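BpsB (PgaB), Poly-beta-1,6-N-acetyl-D-glucosamine N-deacetylase (PDB 5BU6) removes acetyl groups from the N-acetylglucosamine units of poly-beta-1,6-N-acetyl-D-glucosamine, a family 4 carbohydrate esterase reaction required for biofilm formation in Bordetella bronchiseptica. Local coordinates at residues D45-I50 and P95-F100; F55-M60 and I78-D83; L151-H156 and K201-L206; R195-L200 and A233-L238. The protein carries 5 engineered substitutions. All blocks are in the same frame, centred on the assembly; numbering follows the deposited sequence.

Contact 1. Residues D45-I50 and P95-F100. Engineered in segment 95-100: Ala98 (natural residue Lys), Ala99 (natural residue Lys).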
# COMPACT_ATOMS: atom_id res chain seq x y z
N ASP A 45 -8.85 -11.74 -16.00
CA ASP A 45 -10.05 -12.39 -15.49
C ASP A 45 -10.60 -11.63 -14.27
O ASP A 45 -11.81 -11.49 -14.12
CB ASP A 45 -9.76 -13.85 -15.13
CG ASP A 45 -11.01 -14.68 -14.97
OD1 ASP A 45 -11.98 -14.45 -15.72
OD2 ASP A 45 -11.02 -15.55 -14.08
N LEU A 46 -9.71 -11.13 -13.41
CA LEU A 46 -10.16 -10.32 -12.28
C LEU A 46 -10.87 -9.06 -12.74
O LEU A 46 -11.90 -8.69 -12.18
CB LEU A 46 -9.00 -9.92 -11.37
CG LEU A 46 -8.45 -10.97 -10.40
CD1 LEU A 46 -7.71 -10.26 -9.29
CD2 LEU A 46 -9.56 -11.86 -9.85
N PHE A 47 -10.33 -8.40 -13.77
CA PHE A 47 -10.94 -7.17 -14.27
C PHE A 47 -12.28 -7.47 -14.92
O PHE A 47 -13.19 -6.64 -14.87
CB PHE A 47 -10.01 -6.47 -15.25
CG PHE A 47 -8.99 -5.59 -14.58
CD1 PHE A 47 -8.55 -5.87 -13.30
CD2 PHE A 47 -8.48 -4.48 -15.23
CE1 PHE A 47 -7.60 -5.06 -12.68
CE2 PHE A 47 -7.54 -3.67 -14.62
CZ PHE A 47 -7.10 -3.96 -13.34
N GLU A 48 -12.40 -8.64 -15.52
CA GLU A 48 -13.67 -9.08 -16.10
C GLU A 48 -14.70 -9.45 -15.03
O GLU A 48 -15.90 -9.19 -15.21
CB GLU A 48 -13.45 -10.26 -17.05
CG GLU A 48 -12.75 -9.91 -18.35
CD GLU A 48 -13.62 -9.10 -19.30
OE1 GLU A 48 -13.10 -8.67 -20.36
OE2 GLU A 48 -14.82 -8.90 -19.01
N TRP A 49 -14.26 -10.06 -13.94
CA TRP A 49 -15.16 -10.36 -12.81
C TRP A 49 -15.73 -9.07 -12.24
O TRP A 49 -16.94 -8.96 -12.01
CB TRP A 49 -14.42 -11.14 -11.72
CG TRP A 49 -15.18 -11.34 -10.41
CD1 TRP A 49 -16.23 -12.18 -10.19
CD2 TRP A 49 -14.92 -10.70 -9.14
NE1 TRP A 49 -16.65 -12.11 -8.88
CE2 TRP A 49 -15.86 -11.21 -8.21
CE3 TRP A 49 -13.98 -9.76 -8.70
CZ2 TRP A 49 -15.89 -10.80 -6.88
CZ3 TRP A 49 -14.01 -9.35 -7.38
CH2 TRP A 49 -14.97 -9.87 -6.48
N ILE A 50 -14.85 -8.10 -12.03
CA ILE A 50 -15.23 -6.80 -11.48
C ILE A 50 -16.35 -6.22 -12.34
O ILE A 50 -17.40 -5.85 -11.83
CB ILE A 50 -14.04 -5.84 -11.43
CG1 ILE A 50 -13.05 -6.31 -10.36
CG2 ILE A 50 -14.50 -4.40 -11.15
CD1 ILE A 50 -11.79 -5.51 -10.30
N PRO A 95 -1.66 -0.83 -18.46
CA PRO A 95 -2.46 -0.82 -19.70
C PRO A 95 -3.82 -1.50 -19.54
O PRO A 95 -4.71 -1.20 -20.32
CB PRO A 95 -1.58 -1.58 -20.71
CG PRO A 95 -0.59 -2.31 -19.90
CD PRO A 95 -0.39 -1.58 -18.63
N LEU A 96 -3.99 -2.37 -18.55
CA LEU A 96 -5.31 -2.90 -18.28
C LEU A 96 -6.19 -1.84 -17.62
O LEU A 96 -7.37 -1.72 -17.93
CB LEU A 96 -5.23 -4.15 -17.41
CG LEU A 96 -5.02 -5.49 -18.13
CD1 LEU A 96 -5.00 -6.61 -17.11
CD2 LEU A 96 -6.11 -5.73 -19.16
N LEU A 97 -5.62 -1.08 -16.70
CA LEU A 97 -6.35 0.02 -16.10
C LEU A 97 -6.85 0.97 -17.18
O LEU A 97 -8.00 1.41 -17.16
CB LEU A 97 -5.48 0.77 -15.10
CG LEU A 97 -5.11 -0.03 -13.85
CD1 LEU A 97 -4.20 0.79 -12.99
CD2 LEU A 97 -6.37 -0.43 -13.07
N ALA A 98 -5.98 1.28 -18.14
CA ALA A 98 -6.35 2.16 -19.25
C ALA A 98 -7.45 1.55 -20.11
O ALA A 98 -8.41 2.24 -20.47
CB ALA A 98 -5.13 2.47 -20.09
N ALA A 99 -7.31 0.27 -20.44
CA ALA A 99 -8.26 -0.40 -21.32
C ALA A 99 -9.65 -0.50 -20.70
O ALA A 99 -10.64 -0.39 -21.41
CB ALA A 99 -7.74 -1.78 -21.68
N PHE A 100 -9.73 -0.71 -19.39
CA PHE A 100 -11.02 -0.80 -18.71
C PHE A 100 -11.48 0.57 -18.18
O PHE A 100 -12.61 0.70 -17.71
CB PHE A 100 -10.94 -1.79 -17.54
CG PHE A 100 -11.03 -3.23 -17.96
CD1 PHE A 100 -9.93 -3.89 -18.48
CD2 PHE A 100 -12.23 -3.93 -17.81
CE1 PHE A 100 -10.02 -5.24 -18.87
CE2 PHE A 100 -12.32 -5.27 -18.19
CZ PHE A 100 -11.21 -5.92 -18.72
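Asp45 opens the helical segment 45-50 with its backbone N bonded to Thr42 OG1, and Leu46 turns to another neighbour, packing on Val263 and Tyr265 of strand 261-266. Phe47 is the residue that meets the second helix. Its CG lies beside the backbone N (chi1 -84°), which sends the side chain toward segment 95-100, where ring and CB both meet Phe100. The rim of the ring points into the face of Phe100 in a T-shaped stack, centroids 5.4 Å apart and planes at 90°, with Phe47 CD2 3.6 Å from Phe100 CD1. The methylene behind it, Phe47 CB, sits over that same face in a CH-pi contact, 3.8 Å from the centroid of the Phe100 ring. Farther out, Phe47 CE2 leans on Leu96 CB at 3.7 Å, while its tip CZ reaches the CD2 branch of Leu97 at 3.6 Å. The segments run roughly parallel, their N-to-C directions 29° apart, but their axes stay 11.4 Å from each other. Such wide spacing between two helices of an alpha/beta deacetylase fold is bridged here by aromatic rings, and Tyr102, which meets both phenylalanines, joins the cluster. Glu48 follows, bent at chi2, so that its carboxylate comes to the rim of Phe100 with OE1 3.7 Å from CZ, an acidic oxygen at the ring edge, where the C-H rim is probably slightly positive. Trp49 and Ile50 pack on Phe55, and Ile50 also touches Tyr102.

Contact 2. Residues F55-M60 and I78-D83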
# COMPACT_ATOMS: atom_id res chain seq x y z
N PHE A 55 -19.37 -4.13 -10.27
CA PHE A 55 -18.61 -3.24 -9.40
C PHE A 55 -18.24 -2.01 -10.20
O PHE A 55 -18.09 -2.09 -11.41
CB PHE A 55 -17.36 -3.91 -8.82
CG PHE A 55 -17.66 -4.95 -7.78
CD1 PHE A 55 -18.07 -4.58 -6.51
CD2 PHE A 55 -17.51 -6.30 -8.07
CE1 PHE A 55 -18.35 -5.55 -5.55
CE2 PHE A 55 -17.79 -7.27 -7.12
CZ PHE A 55 -18.20 -6.89 -5.85
N ASN A 56 -18.10 -0.89 -9.51
CA ASN A 56 -17.65 0.36 -10.12
C ASN A 56 -16.38 0.86 -9.46
O ASN A 56 -16.44 1.47 -8.40
CB ASN A 56 -18.76 1.42 -10.02
CG ASN A 56 -19.91 1.15 -10.95
OD1 ASN A 56 -19.73 1.12 -12.17
ND2 ASN A 56 -21.09 0.95 -10.39
N PRO A 57 -15.22 0.57 -10.06
CA PRO A 57 -13.97 1.05 -9.49
C PRO A 57 -13.93 2.58 -9.40
O PRO A 57 -14.29 3.28 -10.34
CB PRO A 57 -12.91 0.52 -10.46
CG PRO A 57 -13.57 -0.76 -11.03
CD PRO A 57 -15.01 -0.35 -11.20
N ILE A 58 -13.51 3.07 -8.24
CA ILE A 58 -13.46 4.51 -7.92
C ILE A 58 -12.01 4.95 -7.63
O ILE A 58 -11.12 4.13 -7.39
CB ILE A 58 -14.34 4.83 -6.67
CG1 ILE A 58 -13.75 4.13 -5.43
CG2 ILE A 58 -15.80 4.47 -6.91
CD1 ILE A 58 -14.57 4.22 -4.17
N SER A 59 -11.77 6.26 -7.64
CA SER A 59 -10.45 6.78 -7.24
C SER A 59 -10.47 7.19 -5.77
O SER A 59 -11.53 7.35 -5.17
CB SER A 59 -10.06 7.98 -8.08
OG SER A 59 -11.05 8.99 -7.91
N MET A 60 -9.29 7.44 -5.20
CA MET A 60 -9.23 8.01 -3.86
C MET A 60 -9.84 9.41 -3.81
O MET A 60 -10.44 9.81 -2.80
CB MET A 60 -7.78 8.07 -3.36
CG MET A 60 -7.68 8.49 -1.89
SD MET A 60 -7.22 7.11 -0.85
CE MET A 60 -5.60 6.73 -1.51
N ILE A 78 -15.71 0.24 -5.66
CA ILE A 78 -14.54 -0.47 -5.18
C ILE A 78 -13.26 0.30 -5.51
O ILE A 78 -13.15 0.91 -6.57
CB ILE A 78 -14.49 -1.92 -5.78
CG1 ILE A 78 -13.35 -2.72 -5.17
CG2 ILE A 78 -14.40 -1.90 -7.29
CD1 ILE A 78 -13.58 -4.22 -5.22
N LEU A 79 -12.31 0.29 -4.58
CA LEU A 79 -11.00 0.90 -4.76
C LEU A 79 -9.99 -0.22 -5.03
O LEU A 79 -9.87 -1.15 -4.23
CB LEU A 79 -10.59 1.70 -3.52
CG LEU A 79 -9.25 2.46 -3.59
CD1 LEU A 79 -9.38 3.60 -4.59
CD2 LEU A 79 -8.91 3.00 -2.21
N LEU A 80 -9.28 -0.13 -6.15
CA LEU A 80 -8.25 -1.12 -6.49
C LEU A 80 -6.89 -0.56 -6.09
O LEU A 80 -6.59 0.62 -6.40
CB LEU A 80 -8.27 -1.43 -8.00
CG LEU A 80 -9.58 -1.82 -8.65
CD1 LEU A 80 -9.37 -1.97 -10.17
CD2 LEU A 80 -10.12 -3.11 -8.03
N THR A 81 -6.08 -1.36 -5.41
CA THR A 81 -4.76 -0.91 -5.00
C THR A 81 -3.70 -1.96 -5.38
O THR A 81 -3.97 -3.17 -5.34
CB THR A 81 -4.70 -0.62 -3.48
OG1 THR A 81 -4.72 -1.85 -2.74
CG2 THR A 81 -5.89 0.26 -3.04
N PHE A 82 -2.55 -1.46 -5.79
CA PHE A 82 -1.40 -2.25 -6.23
C PHE A 82 -0.14 -1.75 -5.52
O PHE A 82 0.36 -0.67 -5.85
CB PHE A 82 -1.23 -2.15 -7.75
CG PHE A 82 -2.41 -2.65 -8.52
CD1 PHE A 82 -3.48 -1.80 -8.81
CD2 PHE A 82 -2.47 -3.97 -8.95
CE1 PHE A 82 -4.59 -2.26 -9.50
CE2 PHE A 82 -3.58 -4.45 -9.65
CZ PHE A 82 -4.65 -3.58 -9.93
N ASP A 83 0.37 -2.48 -4.53
CA ASP A 83 1.52 -1.98 -3.77
C ASP A 83 2.83 -2.67 -4.16
O ASP A 83 2.81 -3.71 -4.81
CB ASP A 83 1.30 -2.14 -2.26
CG ASP A 83 -0.16 -2.40 -1.89
OD1 ASP A 83 -1.03 -1.59 -2.28
OD2 ASP A 83 -0.42 -3.40 -1.19
O HOH W 1 -10.26 1.66 -8.15
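Ile78 has the largest share of this contact, and its first torsion decides how. With CG1 anti to the backbone N (chi1 -174°), the CG2 methyl takes the crowded position between N and carbonyl carbon and is presented to segment 55-60. There it meets Phe55 CB at 3.9 Å and, on the same side of the sheet, Pro57, whose CG lies 4.0 Å from Ile78 CG2. Ile58 has the opposite assignment: its CG1 is the branch in the crowded position (chi1 65°), laid along the carbonyl of Ile78. Leu79, CG anti to the backbone N (chi1 -177°), extends its CD1 to 3.3 Å from Ile58 O.

The backbones pair as parallel strands around a single bridge, Pro57 with Ile78. Asn56 O accepts from Ile78 N at 3.1 Å, and Ile78 O accepts from Ile58 N at 2.8 Å. Beyond it the chains part, and a water lies 2.7 Å from Ile58 O and accepts from Leu80 N.

The pairing closes a beta-alpha-beta unit made of strand 56-57, helix 60-67 and strand 77-83. Ile50 of helix 43-52 covers Phe55, Pro57 and Leu80, while strands 14-20 and 104-108 pair with strand 77-83.

Contact 3. Residues L151-H156 and K201-L206. Engineered in segment 201-206: His205 (natural residue Asp). With NI (nickel (II) ion), chain C; SCN (thiocyanate ion), chain H.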
# COMPACT_ATOMS: atom_id res chain seq x y z
N LEU A 151 -0.86 8.00 -6.41
CA LEU A 151 0.35 7.48 -5.77
C LEU A 151 0.21 7.61 -4.26
O LEU A 151 -0.30 8.62 -3.74
CB LEU A 151 1.59 8.21 -6.26
CG LEU A 151 1.99 8.06 -7.73
CD1 LEU A 151 3.35 8.72 -7.99
CD2 LEU A 151 2.00 6.61 -8.16
N ALA A 152 0.65 6.58 -3.56
CA ALA A 152 0.61 6.55 -2.12
C ALA A 152 1.96 6.10 -1.59
O ALA A 152 2.75 5.51 -2.32
CB ALA A 152 -0.49 5.59 -1.64
N SER A 153 2.23 6.36 -0.32
CA SER A 153 3.40 5.81 0.34
C SER A 153 3.12 4.37 0.78
O SER A 153 2.07 4.09 1.35
CB SER A 153 3.79 6.66 1.55
OG SER A 153 4.86 6.10 2.28
N HIS A 154 4.08 3.49 0.52
CA HIS A 154 4.12 2.16 1.15
C HIS A 154 5.27 2.14 2.16
O HIS A 154 5.85 1.09 2.41
CB HIS A 154 4.29 1.06 0.09
CG HIS A 154 3.73 -0.27 0.49
ND1 HIS A 154 2.85 -0.42 1.55
CD2 HIS A 154 3.94 -1.51 -0.01
CE1 HIS A 154 2.54 -1.70 1.68
NE2 HIS A 154 3.17 -2.38 0.74
N SER A 155 5.54 3.31 2.73
CA SER A 155 6.66 3.64 3.64
C SER A 155 7.95 3.87 2.84
O SER A 155 8.00 3.61 1.65
CB SER A 155 6.90 2.57 4.72
OG SER A 155 7.68 1.49 4.23
N HIS A 156 8.97 4.39 3.50
CA HIS A 156 10.31 4.47 2.92
C HIS A 156 11.02 3.14 3.14
O HIS A 156 11.32 2.43 2.21
CB HIS A 156 11.13 5.63 3.52
CG HIS A 156 12.50 5.77 2.94
ND1 HIS A 156 12.73 6.00 1.60
CD2 HIS A 156 13.73 5.72 3.52
CE1 HIS A 156 14.03 6.08 1.38
NE2 HIS A 156 14.66 5.91 2.53
N LYS A 201 7.94 10.92 6.27
CA LYS A 201 8.31 12.21 5.70
C LYS A 201 9.22 12.03 4.49
O LYS A 201 9.03 12.65 3.44
CB LYS A 201 9.00 13.09 6.74
CG LYS A 201 9.19 14.55 6.31
CD LYS A 201 10.29 15.25 7.11
CE LYS A 201 10.14 15.04 8.62
NZ LYS A 201 9.04 15.83 9.23
N THR A 202 10.23 11.17 4.64
CA THR A 202 11.11 10.86 3.53
C THR A 202 10.37 10.29 2.31
O THR A 202 10.62 10.73 1.18
CB THR A 202 12.22 9.88 3.97
OG1 THR A 202 12.97 10.47 5.04
CG2 THR A 202 13.18 9.56 2.83
N SER A 203 9.46 9.34 2.51
CA SER A 203 8.74 8.76 1.37
C SER A 203 7.89 9.81 0.65
O SER A 203 7.84 9.84 -0.58
CB SER A 203 7.86 7.57 1.80
OG SER A 203 6.74 8.00 2.54
N ALA A 204 7.25 10.70 1.40
CA ALA A 204 6.46 11.76 0.76
C ALA A 204 7.35 12.77 0.01
O ALA A 204 7.03 13.20 -1.10
CB ALA A 204 5.59 12.48 1.79
N HIS A 205 8.48 13.12 0.59
CA HIS A 205 9.39 14.02 -0.11
C HIS A 205 9.94 13.37 -1.40
O HIS A 205 9.97 14.02 -2.45
CB HIS A 205 10.53 14.46 0.79
CG HIS A 205 11.73 14.93 0.03
ND1 HIS A 205 11.83 16.20 -0.50
CD2 HIS A 205 12.87 14.29 -0.33
CE1 HIS A 205 12.98 16.33 -1.13
NE2 HIS A 205 13.63 15.18 -1.04
N LEU A 206 10.36 12.11 -1.32
CA LEU A 206 10.92 11.46 -2.50
C LEU A 206 9.89 11.39 -3.62
O LEU A 206 10.22 11.63 -4.78
CB LEU A 206 11.44 10.06 -2.16
CG LEU A 206 12.74 10.08 -1.36
CD1 LEU A 206 13.10 8.68 -0.90
CD2 LEU A 206 13.88 10.70 -2.18
NI NI C . 3.67 -4.48 0.31
S SCN H . 17.21 13.70 -4.80
C SCN H . 16.44 14.54 -3.39
N SCN H . 15.96 15.06 -2.52
O HOH W 2 1.89 -4.74 -0.82
O HOH W 3 3.94 -6.57 -0.18
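Ser153 holds its OG anti to the backbone N (chi1 176°), and Ser203 keeps its own in the crowded position between N and carbonyl carbon (chi1 72°); together these settings bring the hydroxyls to 2.7 Å, Ser153 OG donating to Ser203 OG. The proton of Ser203 OG can then serve its second bond, to Leu200 O in the preceding helical turn. Ser153 OG also accepts from Ser155 N at 2.9 Å, an ST turn that bends the chain as it leaves strand 149-153. Ser155 OG in turn bonds His154 O at 2.6 Å, in the carbonyl plane on a lone pair.

His156, with CG anti to its backbone N, lays its imidazole against helix 189-211. Thr202 CG2 stands almost exactly over the centre of one face, 3.7 Å from the centroid of the His156 ring, a CH-pi contact. Leu206 CD1 comes obliquely to His156 CE1 at 3.6 Å. The ring's ND1 bonds Thr110 OG1, so its rotation is fixed. The engineered His205 donates from NE2 to a thiocyanate, probably from the crystallisation liquor.

His154 points away from the helix, and its NE2 binds nickel at 2.2 Å alongside ligands that include Asp84, His159 and two waters. Such an Asp-His-His triad is the hallmark of family 4 carbohydrate esterases. Val219 O accepts from His154 ND1, which places the proton there, leaves NE2 for the metal and probably makes the imidazole a better ligand.

Contact 4. Residues R195-L200 and A233-L238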
# COMPACT_ATOMS: atom_id res chain seq x y z
N ARG A 195 11.66 7.67 14.39
CA ARG A 195 12.01 6.79 13.27
C ARG A 195 10.85 6.67 12.29
O ARG A 195 11.03 6.86 11.08
CB ARG A 195 12.45 5.41 13.78
CG ARG A 195 12.80 4.39 12.68
CD ARG A 195 13.44 3.12 13.27
NE ARG A 195 12.57 2.43 14.23
CZ ARG A 195 11.56 1.64 13.89
NH1 ARG A 195 11.30 1.40 12.61
NH2 ARG A 195 10.81 1.06 14.82
N VAL A 196 9.65 6.37 12.79
CA VAL A 196 8.51 6.24 11.90
C VAL A 196 8.16 7.57 11.22
O VAL A 196 7.86 7.59 10.02
CB VAL A 196 7.26 5.72 12.64
CG1 VAL A 196 6.08 5.70 11.71
CG2 VAL A 196 7.53 4.33 13.21
N ARG A 197 8.22 8.68 11.96
CA ARG A 197 7.95 9.99 11.35
C ARG A 197 8.90 10.33 10.20
O ARG A 197 8.45 10.71 9.12
CB ARG A 197 8.04 11.10 12.38
CG ARG A 197 7.33 12.37 11.92
CD ARG A 197 7.49 13.49 12.93
NE ARG A 197 6.80 13.24 14.19
CZ ARG A 197 7.40 12.85 15.31
NH1 ARG A 197 8.71 12.66 15.33
NH2 ARG A 197 6.69 12.65 16.41
N GLN A 198 10.20 10.20 10.44
CA GLN A 198 11.20 10.47 9.42
C GLN A 198 11.00 9.58 8.21
O GLN A 198 11.13 10.04 7.08
CB GLN A 198 12.61 10.30 10.00
CG GLN A 198 13.73 10.62 9.02
CD GLN A 198 13.96 12.12 8.86
OE1 GLN A 198 13.16 12.82 8.25
NE2 GLN A 198 15.08 12.60 9.40
N ASP A 199 10.67 8.31 8.45
CA ASP A 199 10.38 7.39 7.35
C ASP A 199 9.24 7.90 6.47
O ASP A 199 9.39 7.98 5.25
CB ASP A 199 10.02 6.01 7.89
CG ASP A 199 9.92 4.97 6.79
OD1 ASP A 199 8.86 4.93 6.11
OD2 ASP A 199 10.89 4.21 6.60
N LEU A 200 8.10 8.24 7.07
CA LEU A 200 6.97 8.69 6.28
C LEU A 200 7.28 10.00 5.56
O LEU A 200 6.92 10.18 4.39
CB LEU A 200 5.72 8.85 7.16
CG LEU A 200 5.25 7.56 7.84
CD1 LEU A 200 3.98 7.77 8.65
CD2 LEU A 200 5.08 6.47 6.81
N ALA A 233 1.64 9.69 11.36
CA ALA A 233 1.21 9.86 9.97
C ALA A 233 0.43 11.17 9.82
O ALA A 233 0.60 11.90 8.84
CB ALA A 233 0.36 8.67 9.53
N ALA A 234 -0.43 11.45 10.78
CA ALA A 234 -1.20 12.70 10.79
C ALA A 234 -0.30 13.93 10.84
O ALA A 234 -0.57 14.94 10.19
CB ALA A 234 -2.15 12.72 11.95
N GLU A 235 0.79 13.84 11.61
CA GLU A 235 1.72 14.96 11.74
C GLU A 235 2.39 15.29 10.41
O GLU A 235 2.66 16.45 10.13
CB GLU A 235 2.80 14.68 12.79
CG GLU A 235 2.28 14.60 14.22
CD GLU A 235 3.30 14.00 15.17
OE1 GLU A 235 4.49 13.89 14.78
OE2 GLU A 235 2.92 13.64 16.30
N VAL A 236 2.65 14.27 9.59
CA VAL A 236 3.30 14.54 8.31
C VAL A 236 2.28 14.72 7.19
O VAL A 236 2.65 14.82 6.03
CB VAL A 236 4.30 13.44 7.92
CG1 VAL A 236 5.38 13.31 8.98
CG2 VAL A 236 3.59 12.13 7.73
N GLY A 237 0.99 14.78 7.55
CA GLY A 237 -0.06 15.09 6.58
C GLY A 237 -0.63 13.91 5.80
O GLY A 237 -1.25 14.08 4.74
N LEU A 238 -0.43 12.70 6.31
CA LEU A 238 -0.97 11.52 5.66
C LEU A 238 -2.20 11.04 6.41
O LEU A 238 -2.12 10.07 7.17
CB LEU A 238 0.09 10.42 5.59
CG LEU A 238 1.35 10.79 4.83
CD1 LEU A 238 2.30 9.61 4.78
CD2 LEU A 238 1.02 11.29 3.42
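Arg197 and Glu235 form a salt bridge in which a single carboxylate oxygen does the work. Arg197 NE donates to Glu235 OE1 over a very short 2.5 Å, meeting that oxygen nearly along its C-O axis. Arg197 NH2 adds a weak bond to the same OE1 at 3.0 Å, its N-H bent to 126°. The carboxylate lies at the edge of the guanidinium, the planes 7° apart and so nearly coplanar. The arginine reaches it with a chain bent at chi3 (-68°), whereas the glutamate runs extended beyond CG. Glu235 OE2 has a long, weak ion pair with Arg193.

Under the charged pair the aliphatic part of the arginine begins the apolar layer, Arg197 CG touching Val236 CG1 at 3.7 Å. The other methyl of this valine, CG2, packs on Leu200 CB at 4.0 Å. Leu200 then pushes its CD1 branch against the backbone of the second helix, 3.7 Å from Ala233 CA, and its CB also meets Leu238 CD1 at 4.2 Å. Polar contact thus lies toward the surface and leucine toward the interior.

The second segment leaves its helix at Val236. Leu238 N bonds Ala233 O and Gly237 N bonds Ala234 O, with Gly237 at positive phi as the C-prime residue: a Schellman motif, the classic helix C-terminal stop, here ending helix 227-235 against the flank of helix 189-211.

In the fold
Contacts 1 and 2 form one neighbourhood, their centres 11 Å apart: Ile50 O and Phe55 N, 3.0 Å apart, probably form a hydrogen bond, and along the chain 55-83 falls between the two helices of contact 1. Contacts 3 and 4 form another, centres 9 Å apart, sharing helix 189-211; Asp199 from the contact 4 segment 195-200 probably accepts from the backbone N of His156, with Asp199 OD1 2.7 Å from His156 N. The two pairs of contacts meet beside the nickel site, where Asp83 CB touches His154 CD2 at 3.5 Å and both contacts 2 and 3 reach the same parallel sheet. Contacts 1 and 4 lie 33 Å apart, centre to centre.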